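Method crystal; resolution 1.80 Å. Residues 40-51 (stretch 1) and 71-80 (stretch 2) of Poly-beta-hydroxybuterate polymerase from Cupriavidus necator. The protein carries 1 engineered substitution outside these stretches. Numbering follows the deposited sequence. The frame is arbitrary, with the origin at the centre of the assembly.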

# COMPACT_ATOMS: atom_id res chain seq x y z
N LEU A 40 -29.85 11.62 24.25
CA LEU A 40 -28.56 11.21 23.72
C LEU A 40 -27.45 12.02 24.39
O LEU A 40 -27.48 13.25 24.35
N LEU A 41 -26.48 11.32 24.99
CA LEU A 41 -25.30 11.97 25.57
C LEU A 41 -24.14 11.83 24.60
O LEU A 41 -23.71 10.72 24.28
N MET A 42 -23.63 12.96 24.12
CA MET A 42 -22.48 12.98 23.22
C MET A 42 -21.19 13.17 24.00
O MET A 42 -21.08 14.10 24.81
N VAL A 43 -20.21 12.30 23.74
CA VAL A 43 -18.87 12.41 24.32
C VAL A 43 -17.90 12.73 23.19
O VAL A 43 -17.48 11.83 22.45
N PRO A 44 -17.54 13.99 23.02
CA PRO A 44 -16.63 14.38 21.96
C PRO A 44 -15.19 14.10 22.35
O PRO A 44 -14.90 13.78 23.51
N PRO A 45 -14.25 14.21 21.41
CA PRO A 45 -12.83 14.09 21.78
C PRO A 45 -12.41 15.20 22.73
O PRO A 45 -12.97 16.30 22.73
N CYS A 46 -11.39 14.90 23.54
CA CYS A 46 -10.70 15.94 24.30
C CYS A 46 -9.40 16.36 23.63
O CYS A 46 -8.66 17.19 24.19
N ILE A 47 -9.12 15.80 22.46
CA ILE A 47 -8.11 16.29 21.53
C ILE A 47 -8.82 17.24 20.57
O ILE A 47 -9.71 16.82 19.83
N ASN A 48 -8.44 18.53 20.59
CA ASN A 48 -9.30 19.64 20.16
C ASN A 48 -10.61 19.65 20.95
O ASN A 48 -10.78 18.88 21.90
N LYS A 49 -11.53 20.54 20.59
CA LYS A 49 -12.72 20.77 21.40
C LYS A 49 -13.98 20.21 20.75
O LYS A 49 -13.99 19.80 19.58
N TYR A 50 -15.07 20.21 21.53
CA TYR A 50 -16.26 19.46 21.13
C TYR A 50 -16.93 20.00 19.88
O TYR A 50 -17.66 19.25 19.22
N TYR A 51 -16.74 21.28 19.57
CA TYR A 51 -17.66 21.96 18.66
C TYR A 51 -17.44 21.58 17.20
O TYR A 51 -18.16 22.10 16.34
N THR A 71 -33.53 14.80 22.97
CA THR A 71 -32.84 15.60 23.97
C THR A 71 -31.36 15.27 23.90
O THR A 71 -30.98 14.10 24.00
N VAL A 72 -30.52 16.29 23.72
CA VAL A 72 -29.08 16.09 23.56
C VAL A 72 -28.35 16.70 24.75
O VAL A 72 -28.56 17.88 25.07
N PHE A 73 -27.50 15.90 25.39
CA PHE A 73 -26.52 16.35 26.37
C PHE A 73 -25.14 16.18 25.76
O PHE A 73 -24.94 15.33 24.88
N LEU A 74 -24.18 16.99 26.21
CA LEU A 74 -22.86 16.93 25.59
C LEU A 74 -21.78 17.27 26.61
O LEU A 74 -21.93 18.19 27.42
N VAL A 75 -20.68 16.53 26.53
CA VAL A 75 -19.52 16.75 27.38
C VAL A 75 -18.61 17.80 26.73
O VAL A 75 -18.02 17.56 25.68
N SER A 76 -18.49 18.98 27.37
CA SER A 76 -17.54 20.00 26.95
C SER A 76 -16.35 19.95 27.90
O SER A 76 -16.46 20.34 29.07
N TRP A 77 -15.21 19.47 27.40
CA TRP A 77 -14.07 19.19 28.26
C TRP A 77 -13.41 20.47 28.74
O TRP A 77 -13.28 21.45 28.00
N ARG A 78 -12.95 20.44 29.99
CA ARG A 78 -12.03 21.46 30.46
C ARG A 78 -10.77 21.45 29.60
O ARG A 78 -10.34 20.39 29.13
N ASN A 79 -10.21 22.63 29.35
CA ASN A 79 -8.89 22.70 28.72
C ASN A 79 -7.89 22.76 29.87
O ASN A 79 -7.75 23.82 30.49
N PRO A 80 -7.21 21.67 30.21
CA PRO A 80 -6.52 21.60 31.50
C PRO A 80 -5.41 22.63 31.64
O PRO A 80 -4.70 22.95 30.68

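Strand 40-43 and the strand of stretch 2 that ends at Trp77 run parallel, their axes 20° apart, and the backbone ladder (for instance Met42 N to Phe73 O, 2.8 Å) fixes which side chains meet. Three residues cover the most surface: Trp77, Leu74 and Tyr50.

Trp77 (chi1 m, chi2 95°) points toward stretch 1 just beyond the ladder. Its NE1 donates to Pro44 O at 2.8 Å with an N-H...O angle of 162°, which holds the indole edge against the loop. Cys46 (chi1 p) covers one face: its CB lies 3.6 Å from the centroid of the five-membered ring, 6° off the normal, a CH-pi contact. Val43 CG1 reaches Trp77 CZ2 at 4.1 Å.

Leu74 shares a sheet face with Leu40, Met42 and Val72. With chi1 t and chi2 at 147°, between wells, it places CD1 4.2 Å from Met42 CB and CG 3.9 Å from Pro44 CG. Its CD2 sits over the Tyr50 ring, 3.6 Å from the centroid and 22° off the normal.

Tyr50 (chi1 p) points toward stretch 2; its CD2 also approaches Ser76 OG at 3.4 Å. One water accepts from Trp77 N at 3.2 Å and, weakly, from Tyr50 N at 2.9 Å, linking the two backbones.

On the other sheet face, Leu41 (t, p) sets CD1 3.8 Å from Phe73 CB and 4.1 Å from Val75 CG2.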

# COMPACT_ATOMS: atom_id res chain seq x y z
CB LEU A 40 -28.49 11.41 22.20
CG LEU A 40 -27.12 11.15 21.56
CD1 LEU A 40 -26.81 9.65 21.61
CD2 LEU A 40 -27.11 11.67 20.12
CB LEU A 41 -24.95 11.37 26.93
CG LEU A 41 -23.56 11.77 27.47
CD1 LEU A 41 -23.54 13.25 27.86
CD2 LEU A 41 -23.15 10.88 28.66
CB MET A 42 -22.63 14.09 22.19
CG MET A 42 -23.82 13.94 21.28
SD MET A 42 -23.62 15.13 19.93
CE MET A 42 -25.10 14.79 18.99
CB VAL A 43 -18.46 11.13 25.07
CG1 VAL A 43 -17.05 11.30 25.69
CG2 VAL A 43 -19.49 10.81 26.17
CB PRO A 44 -16.88 15.89 21.82
CG PRO A 44 -18.04 16.21 22.78
CD PRO A 44 -18.02 15.14 23.80
CB PRO A 45 -12.11 14.22 20.43
CG PRO A 45 -13.09 15.02 19.56
CD PRO A 45 -14.43 14.48 19.97
CB CYS A 46 -10.45 15.47 25.73
SG CYS A 46 -9.54 13.89 25.84
CB ILE A 47 -7.45 15.12 20.79
CG1 ILE A 47 -6.68 14.25 21.82
CG2 ILE A 47 -6.57 15.59 19.65
CD1 ILE A 47 -6.25 12.88 21.29
CB ASN A 48 -9.58 19.62 18.65
CG ASN A 48 -8.37 20.02 17.83
OD1 ASN A 48 -7.73 21.05 18.10
ND2 ASN A 48 -8.04 19.22 16.84
CB LYS A 49 -12.89 22.27 21.67
CG LYS A 49 -11.72 22.81 22.51
CD LYS A 49 -11.69 24.33 22.51
CE LYS A 49 -10.51 24.83 23.34
NZ LYS A 49 -10.56 26.32 23.42
CB TYR A 50 -17.29 19.45 22.27
CG TYR A 50 -18.13 20.71 22.40
CD1 TYR A 50 -19.27 20.90 21.61
CD2 TYR A 50 -17.79 21.69 23.32
CE1 TYR A 50 -20.03 22.05 21.73
CE2 TYR A 50 -18.55 22.83 23.45
CZ TYR A 50 -19.67 23.00 22.66
OH TYR A 50 -20.42 24.14 22.80
CB TYR A 51 -17.57 23.47 18.85
CG TYR A 51 -16.23 24.11 18.56
CD1 TYR A 51 -15.88 24.49 17.26
CD2 TYR A 51 -15.34 24.40 19.59
CE1 TYR A 51 -14.67 25.09 17.00
CE2 TYR A 51 -14.12 25.02 19.33
CZ TYR A 51 -13.79 25.35 18.03
OH TYR A 51 -12.59 25.95 17.75
CB THR A 71 -33.39 15.28 25.36
OG1 THR A 71 -34.81 15.48 25.37
CG2 THR A 71 -32.71 16.16 26.44
CB VAL A 72 -28.57 16.69 22.24
CG1 VAL A 72 -27.04 16.58 22.15
CG2 VAL A 72 -29.22 15.99 21.03
CB PHE A 73 -26.60 15.54 27.66
CG PHE A 73 -27.89 15.69 28.42
CD1 PHE A 73 -28.01 16.66 29.42
CD2 PHE A 73 -28.94 14.82 28.21
CE1 PHE A 73 -29.18 16.77 30.16
CE2 PHE A 73 -30.13 14.93 28.94
CZ PHE A 73 -30.24 15.91 29.92
CB LEU A 74 -22.77 17.86 24.37
CG LEU A 74 -21.43 17.98 23.63
CD1 LEU A 74 -21.68 18.22 22.13
CD2 LEU A 74 -20.58 19.14 24.21
CB VAL A 75 -18.76 15.44 27.59
CG1 VAL A 75 -17.45 15.69 28.33
CG2 VAL A 75 -19.64 14.44 28.33
CB SER A 76 -18.19 21.39 26.96
OG SER A 76 -17.24 22.38 26.64
CB TRP A 77 -13.03 18.36 27.51
CG TRP A 77 -13.52 17.02 27.07
CD1 TRP A 77 -14.04 16.68 25.85
CD2 TRP A 77 -13.49 15.83 27.84
NE1 TRP A 77 -14.34 15.34 25.82
CE2 TRP A 77 -14.01 14.79 27.03
CE3 TRP A 77 -13.06 15.53 29.14
CZ2 TRP A 77 -14.12 13.47 27.49
CZ3 TRP A 77 -13.17 14.22 29.59
CH2 TRP A 77 -13.70 13.22 28.77
CB ARG A 78 -11.67 21.18 31.92
CG ARG A 78 -10.68 22.16 32.54
CD ARG A 78 -11.42 23.19 33.35
NE ARG A 78 -10.48 24.06 34.05
CZ ARG A 78 -9.96 23.81 35.25
NH1 ARG A 78 -10.29 22.69 35.90
NH2 ARG A 78 -9.12 24.68 35.82
CB ASN A 79 -8.79 23.91 27.80
CG ASN A 79 -7.71 23.74 26.75
OD1 ASN A 79 -6.94 22.79 26.81
ND2 ASN A 79 -7.63 24.68 25.79
CB PRO A 80 -5.96 20.17 31.54
CG PRO A 80 -6.02 19.69 30.16
CD PRO A 80 -7.15 20.39 29.49
O HOH W 1 -14.48 20.07 24.34